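Side-chain contact in hypothetical NUDIX hydrolase (Listeria monocytogenes, PDB 3SON), which probably hydrolyses nucleoside diphosphates linked to another moiety, as a calcium-bound member of the NUDIX family whose substrate is not established: residues 114-118 and 119-123. Numbering follows the deposited sequence.
Sequences RWVSY and ESAIQ. Unlike the reference sequence in segment 119-123: Ile122 (reference Val).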
# COMPACT_ATOMS: atom_id res chain seq x y z
N ARG A 114 -23.30 2.04 -0.58
CA ARG A 114 -23.79 1.03 0.32
C ARG A 114 -23.10 1.14 1.68
O ARG A 114 -21.87 1.23 1.78
CB ARG A 114 -23.57 -0.35 -0.33
CG ARG A 114 -24.31 -1.48 0.38
CD ARG A 114 -23.82 -2.81 -0.18
NE ARG A 114 -24.46 -3.12 -1.46
CZ ARG A 114 -24.28 -4.24 -2.17
NH1 ARG A 114 -23.48 -5.21 -1.75
NH2 ARG A 114 -24.94 -4.42 -3.32
N TRP A 115 -23.92 1.15 2.72
CA TRP A 115 -23.49 1.22 4.11
C TRP A 115 -23.43 -0.21 4.62
O TRP A 115 -24.46 -0.93 4.64
CB TRP A 115 -24.52 2.00 4.91
CG TRP A 115 -24.49 3.44 4.62
CD1 TRP A 115 -25.45 4.20 4.00
CD2 TRP A 115 -23.41 4.35 4.90
NE1 TRP A 115 -25.04 5.51 3.87
CE2 TRP A 115 -23.81 5.64 4.39
CE3 TRP A 115 -22.15 4.21 5.48
CZ2 TRP A 115 -22.98 6.76 4.48
CZ3 TRP A 115 -21.33 5.33 5.52
CH2 TRP A 115 -21.75 6.59 5.08
N VAL A 116 -22.21 -0.68 4.93
CA VAL A 116 -21.96 -2.08 5.19
C VAL A 116 -21.09 -2.24 6.44
O VAL A 116 -20.42 -1.32 6.87
CB VAL A 116 -21.22 -2.73 3.98
CG1 VAL A 116 -22.11 -2.66 2.74
CG2 VAL A 116 -19.90 -1.99 3.70
N SER A 117 -21.09 -3.45 7.01
CA SER A 117 -20.25 -3.71 8.15
C SER A 117 -18.78 -3.74 7.72
O SER A 117 -18.47 -3.82 6.55
CB SER A 117 -20.57 -5.06 8.76
OG SER A 117 -20.19 -6.06 7.85
N TYR A 118 -17.91 -3.68 8.69
CA TYR A 118 -16.49 -3.82 8.44
C TYR A 118 -16.20 -5.02 7.55
O TYR A 118 -15.57 -4.95 6.46
CB TYR A 118 -15.72 -3.92 9.78
CG TYR A 118 -14.25 -4.22 9.59
CD1 TYR A 118 -13.37 -3.23 9.19
CD2 TYR A 118 -13.76 -5.50 9.73
CE1 TYR A 118 -12.02 -3.51 8.93
CE2 TYR A 118 -12.41 -5.79 9.52
CZ TYR A 118 -11.54 -4.79 9.17
OH TYR A 118 -10.20 -5.07 8.94
N GLU A 119 -16.70 -6.16 8.00
CA GLU A 119 -16.38 -7.42 7.36
C GLU A 119 -16.94 -7.46 5.95
O GLU A 119 -16.26 -7.91 5.02
CB GLU A 119 -16.86 -8.57 8.27
CG GLU A 119 -16.16 -8.54 9.63
CD GLU A 119 -16.76 -7.59 10.70
OE1 GLU A 119 -17.84 -6.94 10.51
OE2 GLU A 119 -16.15 -7.54 11.82
N SER A 120 -18.10 -6.83 5.74
CA SER A 120 -18.71 -6.79 4.42
C SER A 120 -17.94 -5.89 3.49
O SER A 120 -17.67 -6.27 2.37
CB SER A 120 -20.18 -6.37 4.49
OG SER A 120 -20.92 -7.38 5.18
N ALA A 121 -17.45 -4.77 4.05
CA ALA A 121 -16.63 -3.81 3.28
C ALA A 121 -15.33 -4.46 2.78
O ALA A 121 -14.94 -4.27 1.62
CB ALA A 121 -16.33 -2.60 4.16
N ILE A 122 -14.66 -5.23 3.67
CA ILE A 122 -13.41 -5.98 3.29
C ILE A 122 -13.61 -6.93 2.11
O ILE A 122 -12.75 -6.98 1.23
CB ILE A 122 -12.80 -6.75 4.49
CG1 ILE A 122 -12.41 -5.78 5.60
CG2 ILE A 122 -11.63 -7.61 3.99
CD1 ILE A 122 -11.12 -4.99 5.32
N GLN A 123 -14.78 -7.60 2.06
CA GLN A 123 -15.17 -8.48 0.97
C GLN A 123 -15.41 -7.77 -0.37
O GLN A 123 -15.12 -8.32 -1.46
CB GLN A 123 -16.43 -9.30 1.38
CG GLN A 123 -16.16 -10.38 2.41
CD GLN A 123 -15.18 -11.40 1.87
OE1 GLN A 123 -15.42 -12.00 0.83
NE2 GLN A 123 -14.05 -11.57 2.57
O HOH W 1 -22.90 -5.34 6.23
O HOH W 2 -20.71 -8.47 7.78
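One face of the Tyr118 ring receives Ile122 from the next helical turn: CG1 of Ile122 stands 4.0 Å from the centroid of the Tyr118 ring in a CH-pi contact, displaced toward the rim, while CD1 of Ile122 reaches on to the phenol oxygen. At the ring edge, in plane, lies the carboxylate carbon of Glu119, with CD of Glu119 3.8 Å from CD2 of Tyr118. The carboxylate is turned 86° to the ring, brought back beside it by a bend in the Glu119 chain at chi2. With CG of Tyr118 anti to the backbone N (chi1 174°), the ring extends alongside the first turn of helix 118-124; Leu134 and Tyr135 of helix 128-142 and Phe22 of strand 20-27 also touch this side chain.

Ser117 is the N-cap of this helix. Its OG accepts from Ser120 N at 3.1 Å, with an N-H...O angle of 154°. Water 2 bridges OG of Ser117 and OG of Ser120, and water 1 joins Ser120 OG to the backbone, accepting from Ser117 N at 2.7 Å. Just beyond, Ser117 O accepts from Ala121 N and Tyr118 O from Ile122 N, both at 2.9 Å, the first i to i+4 bonds of the helix. On the buried side, CG2 of Val116 packs against CB of Ala121 at 3.7 Å.

The chain thus passes from strand 110-116 into the helix with Ser117 capping its N-terminus, two waters bridging Ser117 and Ser120, and Val116 packed on Ala121. Glu119, in the first turn, would probably interact favourably with the helix dipole.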